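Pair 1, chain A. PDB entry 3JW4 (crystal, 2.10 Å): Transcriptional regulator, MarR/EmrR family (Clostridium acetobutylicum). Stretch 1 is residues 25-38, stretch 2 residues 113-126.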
# COMPACT_ATOMS: atom_id res chain seq x y z
N LYS A 25 -2.85 3.41 8.97
CA LYS A 25 -3.24 4.55 9.81
C LYS A 25 -2.79 5.89 9.21
O LYS A 25 -3.53 6.89 9.25
CB LYS A 25 -2.69 4.43 11.24
CG LYS A 25 -3.42 3.43 12.10
CD LYS A 25 -2.72 3.19 13.44
CE LYS A 25 -3.41 2.09 14.23
NZ LYS A 25 -2.77 1.83 15.52
N LEU A 26 -1.57 5.94 8.67
CA LEU A 26 -1.08 7.17 8.03
C LEU A 26 -1.93 7.50 6.80
O LEU A 26 -2.38 8.64 6.63
CB LEU A 26 0.38 7.03 7.60
CG LEU A 26 1.42 6.79 8.70
CD1 LEU A 26 2.77 6.55 8.11
CD2 LEU A 26 1.46 7.94 9.69
N LYS A 27 -2.15 6.50 5.96
CA LYS A 27 -2.91 6.67 4.75
C LYS A 27 -4.35 7.08 5.01
O LYS A 27 -4.90 7.85 4.24
CB LYS A 27 -2.90 5.40 3.90
CG LYS A 27 -3.34 5.66 2.45
CD LYS A 27 -3.84 4.40 1.75
CE LYS A 27 -4.13 4.68 0.26
NZ LYS A 27 -5.34 3.93 -0.20
N THR A 28 -4.94 6.58 6.08
CA THR A 28 -6.32 6.93 6.42
C THR A 28 -6.37 8.37 6.87
O THR A 28 -7.18 9.15 6.37
CB THR A 28 -6.89 6.00 7.51
OG1 THR A 28 -6.88 4.65 7.03
CG2 THR A 28 -8.32 6.38 7.89
N SER A 29 -5.51 8.73 7.82
CA SER A 29 -5.28 10.12 8.18
C SER A 29 -5.18 11.00 6.91
O SER A 29 -5.93 11.97 6.75
CB SER A 29 -3.97 10.23 8.98
OG SER A 29 -4.14 10.90 10.20
N ALA A 30 -4.31 10.63 5.97
CA ALA A 30 -4.05 11.50 4.80
C ALA A 30 -5.21 11.50 3.80
O ALA A 30 -5.65 12.56 3.37
CB ALA A 30 -2.75 11.14 4.09
N ASP A 31 -5.70 10.32 3.42
CA ASP A 31 -6.81 10.22 2.46
C ASP A 31 -8.05 11.00 2.89
O ASP A 31 -8.72 11.62 2.03
CB ASP A 31 -7.21 8.77 2.22
CG ASP A 31 -6.20 8.03 1.37
OD1 ASP A 31 -5.27 8.70 0.85
OD2 ASP A 31 -6.34 6.79 1.24
N ALA A 32 -8.32 10.99 4.20
CA ALA A 32 -9.49 11.67 4.76
C ALA A 32 -9.34 13.20 4.74
O ALA A 32 -10.27 13.91 4.36
CB ALA A 32 -9.81 11.17 6.17
N ARG A 33 -8.16 13.69 5.12
CA ARG A 33 -7.88 15.14 5.12
C ARG A 33 -7.81 15.76 3.70
O ARG A 33 -8.03 16.96 3.49
CB ARG A 33 -6.60 15.41 5.90
CG ARG A 33 -6.82 16.38 7.06
CD ARG A 33 -5.58 16.53 7.94
NE ARG A 33 -5.08 17.91 7.97
CZ ARG A 33 -4.00 18.31 8.63
NH1 ARG A 33 -3.64 19.58 8.57
NH2 ARG A 33 -3.28 17.45 9.35
N LEU A 34 -7.49 14.92 2.73
CA LEU A 34 -7.42 15.34 1.34
C LEU A 34 -8.80 15.27 0.69
O LEU A 34 -9.16 16.15 -0.10
CB LEU A 34 -6.46 14.44 0.58
CG LEU A 34 -5.00 14.55 1.01
CD1 LEU A 34 -4.24 13.33 0.49
CD2 LEU A 34 -4.40 15.86 0.53
N ALA A 35 -9.53 14.19 1.00
CA ALA A 35 -10.85 13.89 0.42
C ALA A 35 -11.83 15.02 0.66
O ALA A 35 -12.69 15.30 -0.18
CB ALA A 35 -11.42 12.57 0.99
N GLU A 36 -11.70 15.68 1.81
CA GLU A 36 -12.52 16.85 2.12
C GLU A 36 -12.29 17.96 1.09
O GLU A 36 -13.21 18.71 0.77
CB GLU A 36 -12.28 17.35 3.57
CG GLU A 36 -13.43 17.10 4.52
CD GLU A 36 -13.59 15.64 4.94
OE1 GLU A 36 -12.63 15.07 5.53
OE2 GLU A 36 -14.69 15.07 4.71
N LEU A 37 -11.10 18.01 0.53
CA LEU A 37 -10.75 19.01 -0.50
C LEU A 37 -10.93 18.50 -1.92
O LEU A 37 -10.36 19.07 -2.84
CB LEU A 37 -9.31 19.47 -0.33
CG LEU A 37 -8.88 19.79 1.10
CD1 LEU A 37 -7.38 20.23 1.06
CD2 LEU A 37 -9.79 20.84 1.70
N GLY A 38 -11.67 17.41 -2.09
CA GLY A 38 -11.86 16.79 -3.40
C GLY A 38 -10.57 16.43 -4.10
O GLY A 38 -10.54 16.35 -5.34
N GLU A 113 -0.61 23.30 0.42
CA GLU A 113 -1.59 22.69 1.31
C GLU A 113 -1.43 21.16 1.33
O GLU A 113 -1.46 20.61 2.41
CB GLU A 113 -3.04 23.07 0.96
CG GLU A 113 -3.38 24.58 1.12
CD GLU A 113 -3.71 25.03 2.57
OE1 GLU A 113 -3.55 24.22 3.52
OE2 GLU A 113 -4.12 26.21 2.75
N PHE A 114 -1.19 20.51 0.18
CA PHE A 114 -0.85 19.08 0.12
C PHE A 114 0.32 18.80 1.06
O PHE A 114 0.20 18.01 1.97
CB PHE A 114 -0.43 18.59 -1.29
CG PHE A 114 -1.56 18.08 -2.16
CD1 PHE A 114 -2.22 16.89 -1.86
CD2 PHE A 114 -1.91 18.76 -3.34
CE1 PHE A 114 -3.24 16.41 -2.68
CE2 PHE A 114 -2.95 18.29 -4.19
CZ PHE A 114 -3.62 17.11 -3.85
N ASN A 115 1.44 19.46 0.81
CA ASN A 115 2.65 19.27 1.59
C ASN A 115 2.43 19.42 3.08
O ASN A 115 2.94 18.60 3.85
CB ASN A 115 3.77 20.20 1.13
CG ASN A 115 4.35 19.78 -0.22
OD1 ASN A 115 3.92 18.78 -0.79
ND2 ASN A 115 5.29 20.56 -0.74
N ASN A 116 1.66 20.41 3.51
CA ASN A 116 1.40 20.56 4.94
C ASN A 116 0.65 19.36 5.54
O ASN A 116 0.95 18.95 6.65
CB ASN A 116 0.66 21.85 5.25
CG ASN A 116 1.46 23.07 4.84
OD1 ASN A 116 2.68 23.06 4.89
ND2 ASN A 116 0.77 24.10 4.38
N ILE A 117 -0.29 18.80 4.79
CA ILE A 117 -1.01 17.63 5.27
C ILE A 117 -0.02 16.47 5.45
O ILE A 117 0.02 15.86 6.52
CB ILE A 117 -2.17 17.27 4.34
CG1 ILE A 117 -3.24 18.38 4.40
CG2 ILE A 117 -2.78 15.95 4.74
CD1 ILE A 117 -4.46 18.10 3.53
N PHE A 118 0.82 16.24 4.45
CA PHE A 118 1.82 15.17 4.52
C PHE A 118 2.82 15.38 5.65
O PHE A 118 3.27 14.42 6.28
CB PHE A 118 2.57 15.01 3.19
CG PHE A 118 1.69 14.62 2.00
CD1 PHE A 118 0.67 13.71 2.12
CD2 PHE A 118 1.96 15.15 0.73
CE1 PHE A 118 -0.10 13.34 1.01
CE2 PHE A 118 1.19 14.81 -0.40
CZ PHE A 118 0.15 13.88 -0.25
N LEU A 119 3.17 16.63 5.91
CA LEU A 119 4.10 16.94 6.98
C LEU A 119 3.49 16.71 8.39
O LEU A 119 4.21 16.26 9.31
CB LEU A 119 4.58 18.37 6.86
CG LEU A 119 5.92 18.63 7.53
CD1 LEU A 119 7.08 18.10 6.64
CD2 LEU A 119 6.08 20.12 7.85
N GLU A 120 2.20 17.00 8.58
CA GLU A 120 1.55 16.72 9.86
C GLU A 120 1.45 15.20 10.08
O GLU A 120 1.62 14.74 11.19
CB GLU A 120 0.18 17.38 10.00
CG GLU A 120 0.15 18.91 9.69
CD GLU A 120 -0.88 19.70 10.52
OE1 GLU A 120 -1.85 19.07 11.05
OE2 GLU A 120 -0.73 20.95 10.64
N VAL A 121 1.17 14.46 9.02
CA VAL A 121 1.12 13.00 9.11
C VAL A 121 2.50 12.45 9.46
O VAL A 121 2.63 11.59 10.33
CB VAL A 121 0.57 12.35 7.83
CG1 VAL A 121 0.74 10.82 7.87
CG2 VAL A 121 -0.91 12.72 7.64
N GLU A 122 3.54 12.98 8.83
CA GLU A 122 4.91 12.57 9.12
C GLU A 122 5.25 12.78 10.59
O GLU A 122 5.87 11.92 11.24
CB GLU A 122 5.90 13.35 8.25
CG GLU A 122 7.39 13.12 8.54
CD GLU A 122 7.95 11.86 7.88
OE1 GLU A 122 7.19 11.13 7.22
OE2 GLU A 122 9.16 11.62 8.01
N GLU A 123 4.86 13.93 11.12
CA GLU A 123 5.15 14.28 12.50
C GLU A 123 4.42 13.38 13.48
O GLU A 123 4.86 13.22 14.61
CB GLU A 123 4.83 15.76 12.77
CG GLU A 123 5.98 16.72 12.33
CD GLU A 123 5.55 18.19 12.09
OE1 GLU A 123 4.36 18.45 11.79
OE2 GLU A 123 6.43 19.09 12.20
N SER A 124 3.30 12.79 13.07
CA SER A 124 2.57 11.89 13.95
C SER A 124 3.35 10.57 14.20
O SER A 124 3.18 9.92 15.23
CB SER A 124 1.18 11.60 13.39
OG SER A 124 1.23 10.70 12.31
N ILE A 125 4.24 10.23 13.27
CA ILE A 125 5.10 9.06 13.43
C ILE A 125 6.03 9.23 14.62
O ILE A 125 6.18 8.31 15.41
CB ILE A 125 5.90 8.75 12.17
CG1 ILE A 125 4.93 8.45 11.00
CG2 ILE A 125 6.85 7.60 12.43
CD1 ILE A 125 5.57 8.36 9.60
N THR A 126 6.62 10.41 14.76
CA THR A 126 7.67 10.61 15.76
C THR A 126 7.24 11.25 17.10
O THR A 126 8.05 11.38 18.00
CB THR A 126 8.82 11.42 15.15
OG1 THR A 126 8.30 12.60 14.54
CG2 THR A 126 9.51 10.59 14.08

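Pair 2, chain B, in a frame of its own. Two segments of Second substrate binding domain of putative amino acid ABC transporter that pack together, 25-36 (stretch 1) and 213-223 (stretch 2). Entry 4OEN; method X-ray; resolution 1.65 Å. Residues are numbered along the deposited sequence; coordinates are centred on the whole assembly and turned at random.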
# COMPACT_ATOMS: atom_id res chain seq x y z
N TYR B 25 -6.25 16.23 0.89
CA TYR B 25 -5.68 14.91 1.00
C TYR B 25 -6.75 13.87 0.66
O TYR B 25 -7.86 13.89 1.19
CB TYR B 25 -5.05 14.68 2.39
CG TYR B 25 -3.81 15.52 2.50
CD1 TYR B 25 -2.58 15.05 2.05
CD2 TYR B 25 -3.88 16.82 2.97
CE1 TYR B 25 -1.43 15.87 2.11
CE2 TYR B 25 -2.75 17.64 3.02
CZ TYR B 25 -1.54 17.15 2.60
OH TYR B 25 -0.44 17.98 2.65
N THR B 26 -6.40 13.01 -0.29
CA THR B 26 -7.33 12.00 -0.79
C THR B 26 -6.60 10.67 -0.72
O THR B 26 -5.53 10.58 -0.12
CB THR B 26 -7.82 12.33 -2.22
OG1 THR B 26 -8.86 11.42 -2.60
CG2 THR B 26 -6.67 12.21 -3.23
N GLY B 27 -7.17 9.62 -1.31
CA GLY B 27 -6.51 8.33 -1.32
C GLY B 27 -7.39 7.26 -0.70
O GLY B 27 -8.38 7.58 -0.08
N ILE B 28 -7.01 5.99 -0.86
CA ILE B 28 -7.77 4.89 -0.29
C ILE B 28 -8.09 5.08 1.19
O ILE B 28 -9.24 4.90 1.63
CB ILE B 28 -6.99 3.57 -0.45
CG1 ILE B 28 -6.78 3.27 -1.93
CG2 ILE B 28 -7.66 2.43 0.31
CD1 ILE B 28 -5.88 2.05 -2.18
N ASP B 29 -7.08 5.46 1.96
CA ASP B 29 -7.25 5.60 3.41
C ASP B 29 -8.19 6.71 3.79
O ASP B 29 -8.96 6.57 4.74
CB ASP B 29 -5.92 5.87 4.09
CG ASP B 29 -5.05 4.66 4.15
OD1 ASP B 29 -5.52 3.56 3.76
OD2 ASP B 29 -3.91 4.83 4.60
N MET B 30 -8.09 7.82 3.07
CA MET B 30 -8.90 9.00 3.36
C MET B 30 -10.35 8.68 3.08
O MET B 30 -11.23 8.96 3.89
CB MET B 30 -8.43 10.20 2.56
CG MET B 30 -7.00 10.65 2.93
SD MET B 30 -6.79 11.18 4.66
CE MET B 30 -6.25 9.67 5.48
N GLU B 31 -10.60 8.07 1.92
CA GLU B 31 -11.97 7.72 1.58
C GLU B 31 -12.54 6.66 2.51
O GLU B 31 -13.70 6.73 2.90
CB GLU B 31 -12.06 7.26 0.13
CG GLU B 31 -11.79 8.39 -0.85
CD GLU B 31 -12.31 8.11 -2.25
OE1 GLU B 31 -13.41 7.53 -2.40
OE2 GLU B 31 -11.62 8.49 -3.20
N LEU B 32 -11.71 5.67 2.87
CA LEU B 32 -12.17 4.57 3.69
C LEU B 32 -12.53 5.03 5.11
O LEU B 32 -13.59 4.69 5.61
CB LEU B 32 -11.11 3.47 3.74
CG LEU B 32 -11.41 2.29 4.65
CD1 LEU B 32 -12.62 1.53 4.16
CD2 LEU B 32 -10.19 1.40 4.74
N ILE B 33 -11.67 5.82 5.75
CA ILE B 33 -12.00 6.21 7.12
C ILE B 33 -13.25 7.10 7.15
O ILE B 33 -14.09 6.97 8.04
CB ILE B 33 -10.81 6.91 7.83
CG1 ILE B 33 -11.07 6.98 9.34
CG2 ILE B 33 -10.48 8.28 7.21
CD1 ILE B 33 -11.27 5.63 9.97
N LYS B 34 -13.40 7.97 6.16
CA LYS B 34 -14.60 8.81 6.07
C LYS B 34 -15.87 7.99 5.87
O LYS B 34 -16.89 8.29 6.48
CB LYS B 34 -14.46 9.81 4.93
CG LYS B 34 -13.41 10.86 5.20
CD LYS B 34 -13.18 11.71 3.99
CE LYS B 34 -11.92 12.54 4.17
NZ LYS B 34 -11.70 13.45 3.02
N ALA B 35 -15.80 6.97 5.02
CA ALA B 35 -16.97 6.11 4.79
C ALA B 35 -17.33 5.29 6.03
O ALA B 35 -18.52 5.04 6.30
CB ALA B 35 -16.74 5.19 3.60
N ILE B 36 -16.31 4.86 6.76
CA ILE B 36 -16.53 4.08 7.97
C ILE B 36 -17.13 4.97 9.05
O ILE B 36 -18.06 4.58 9.74
CB ILE B 36 -15.22 3.42 8.43
CG1 ILE B 36 -14.90 2.27 7.47
CG2 ILE B 36 -15.32 2.93 9.86
CD1 ILE B 36 -13.62 1.50 7.80
N GLU B 213 -19.42 -0.98 -1.50
CA GLU B 213 -18.80 0.34 -1.43
C GLU B 213 -17.29 0.29 -1.25
O GLU B 213 -16.59 1.13 -1.79
CB GLU B 213 -19.43 1.15 -0.29
CG GLU B 213 -20.91 1.46 -0.54
CD GLU B 213 -21.17 2.10 -1.90
OE1 GLU B 213 -20.39 2.98 -2.33
OE2 GLU B 213 -22.17 1.72 -2.55
N PHE B 214 -16.80 -0.72 -0.52
CA PHE B 214 -15.36 -0.86 -0.32
C PHE B 214 -14.64 -1.09 -1.64
O PHE B 214 -13.63 -0.44 -1.95
CB PHE B 214 -15.06 -2.01 0.64
CG PHE B 214 -13.59 -2.17 0.95
CD1 PHE B 214 -12.90 -1.15 1.58
CD2 PHE B 214 -12.91 -3.32 0.62
CE1 PHE B 214 -11.56 -1.28 1.87
CE2 PHE B 214 -11.56 -3.45 0.91
CZ PHE B 214 -10.89 -2.42 1.54
N GLN B 215 -15.19 -2.01 -2.44
CA GLN B 215 -14.58 -2.35 -3.71
C GLN B 215 -14.55 -1.15 -4.65
O GLN B 215 -13.61 -0.98 -5.42
CB GLN B 215 -15.32 -3.52 -4.37
CG GLN B 215 -14.59 -4.11 -5.57
CD GLN B 215 -13.22 -4.67 -5.23
OE1 GLN B 215 -13.01 -5.23 -4.15
NE2 GLN B 215 -12.27 -4.51 -6.14
N LYS B 216 -15.56 -0.29 -4.58
CA LYS B 216 -15.58 0.90 -5.41
C LYS B 216 -14.42 1.86 -5.06
O LYS B 216 -13.84 2.49 -5.94
CB LYS B 216 -16.92 1.63 -5.28
CG LYS B 216 -18.07 0.93 -5.99
CD LYS B 216 -19.33 1.76 -5.90
CE LYS B 216 -20.53 1.02 -6.46
NZ LYS B 216 -21.77 1.81 -6.22
N ILE B 217 -14.11 1.97 -3.78
CA ILE B 217 -12.99 2.82 -3.35
C ILE B 217 -11.69 2.23 -3.88
O ILE B 217 -10.87 2.95 -4.45
CB ILE B 217 -12.92 2.93 -1.82
CG1 ILE B 217 -14.16 3.65 -1.29
CG2 ILE B 217 -11.63 3.64 -1.39
CD1 ILE B 217 -14.24 3.69 0.24
N LEU B 218 -11.50 0.93 -3.69
CA LEU B 218 -10.30 0.28 -4.20
C LEU B 218 -10.17 0.47 -5.71
O LEU B 218 -9.10 0.81 -6.21
CB LEU B 218 -10.30 -1.21 -3.87
CG LEU B 218 -10.11 -1.54 -2.39
CD1 LEU B 218 -10.03 -3.03 -2.19
CD2 LEU B 218 -8.86 -0.85 -1.86
N ASP B 219 -11.27 0.24 -6.43
CA ASP B 219 -11.24 0.30 -7.89
C ASP B 219 -10.84 1.68 -8.41
O ASP B 219 -10.22 1.80 -9.47
CB ASP B 219 -12.60 -0.09 -8.46
CG ASP B 219 -12.90 -1.57 -8.29
OD1 ASP B 219 -11.96 -2.34 -8.01
OD2 ASP B 219 -14.08 -1.95 -8.47
N LYS B 220 -11.21 2.72 -7.67
CA LYS B 220 -10.93 4.08 -8.10
C LYS B 220 -9.42 4.30 -8.23
O LYS B 220 -8.95 4.94 -9.17
CB LYS B 220 -11.53 5.09 -7.12
CG LYS B 220 -11.13 6.53 -7.39
CD LYS B 220 -11.79 7.47 -6.39
CE LYS B 220 -11.40 8.91 -6.67
NZ LYS B 220 -12.01 9.85 -5.68
N TYR B 221 -8.69 3.74 -7.27
CA TYR B 221 -7.24 3.95 -7.20
C TYR B 221 -6.43 2.86 -7.88
O TYR B 221 -5.34 3.12 -8.39
CB TYR B 221 -6.84 4.07 -5.73
CG TYR B 221 -7.46 5.29 -5.13
CD1 TYR B 221 -6.84 6.53 -5.30
CD2 TYR B 221 -8.64 5.22 -4.40
CE1 TYR B 221 -7.40 7.68 -4.78
CE2 TYR B 221 -9.21 6.38 -3.87
CZ TYR B 221 -8.58 7.60 -4.06
OH TYR B 221 -9.12 8.77 -3.55
N LEU B 222 -6.97 1.65 -7.93
CA LEU B 222 -6.16 0.51 -8.33
C LEU B 222 -6.66 -0.16 -9.61
O LEU B 222 -6.04 -1.11 -10.09
CB LEU B 222 -6.10 -0.51 -7.18
CG LEU B 222 -5.57 0.00 -5.85
CD1 LEU B 222 -5.66 -1.10 -4.81
CD2 LEU B 222 -4.13 0.47 -6.00
N ALA B 223 -7.75 0.33 -10.17
CA ALA B 223 -8.32 -0.29 -11.37
C ALA B 223 -8.85 0.72 -12.39
O ALA B 223 -9.56 0.34 -13.33
CB ALA B 223 -9.44 -1.27 -10.98
OXT ALA B 223 -8.59 1.92 -12.31

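Two helices that run in nearly opposite directions, with axes approaching to 9.9 Å, can be held together by quite different sets of side chains, and pairs 1 and 2 illustrate the point. The angle between the N-to-C directions is 153° in pair 1 and 164° in pair 2, and 14 central residues superpose with an RMSD of 0.9 Å. The register is shared as well: Ala A30 lies across from Ile A117 with CA atoms 6.9 Å apart, and the matching Ile B28 and Ile B217 have CA atoms 6.4 Å apart.

The closest side-chain match is the isoleucine at the centre of the second helix. Ile A117 and Ile B217 point toward the opposing stretch in the same m,t rotamer, and their side-chain centres fall within 0.4 Å of each other. Each meets the opposing helix partly through its backbone: Ile A117 CD1 lies 3.7 Å from Arg A33 O, and Ile B217 CG2 lies 4.1 Å from Ile B28 O. A leucine and a phenylalanine pack against each other beside this isoleucine in both pairs, but they meet differently. Leu A34 is m,t and brings CD2 to 3.4 Å from Phe A114 CD1, whereas Leu B32 is t,p and sets CD1 3.7 Å from Phe B214 CD1, at the edge of the ring. The phenylalanine side-chain centres are 3.0 Å apart after superposition, so the same residue types fill this region with different conformations. Within pair 1, Leu A26 CD2 packs 3.5 Å from Val A121 CG1.

Elsewhere bulk is distributed differently. Small Ala A30 reaches Val A121 only loosely, CB to CG2 at 4.3 Å. At the equivalent positions stand Ile B28 and Tyr B221, with Ile B28 CG1 3.7 Å from Tyr B221 CD2; Ile B28 also places CG2 4.1 Å from Leu B218 CD2.

The charged positions show the principle most clearly, because the signs are exchanged. Arg A33 matches Glu B31, and Glu A120 matches Lys B220, so a salt bridge spans the helices in both cases with its charges reversed. In pair 1, Arg A33 NH2 donates to Glu A120 OE1 at 2.7 Å, while a weak bond from Arg A33 NH1 reaches the same OE1 at 3.1 Å. Ile A117 CG1 lies over one face of the guanidinium, leaving its edge to meet the carboxylate. In pair 2, Lys B220 NZ donates to Glu B31 OE2 at 2.9 Å.

Tyr B221 OH also donates a short hydrogen bond to Glu B31 OE2, at 2.5 Å. Tyr B221 OH in turn accepts a hydrogen bond from Gly B27 N at 3.1 Å, tying the second helix to the N-cap residue of the first. Val A121, at the matching position, has no polar group in its side chain and contributes apolar packing instead. A common backbone frame thus carries an apolar seam and one ion pair in both cases, to which pair 2 adds hydrogen bonds through Tyr B221 OH.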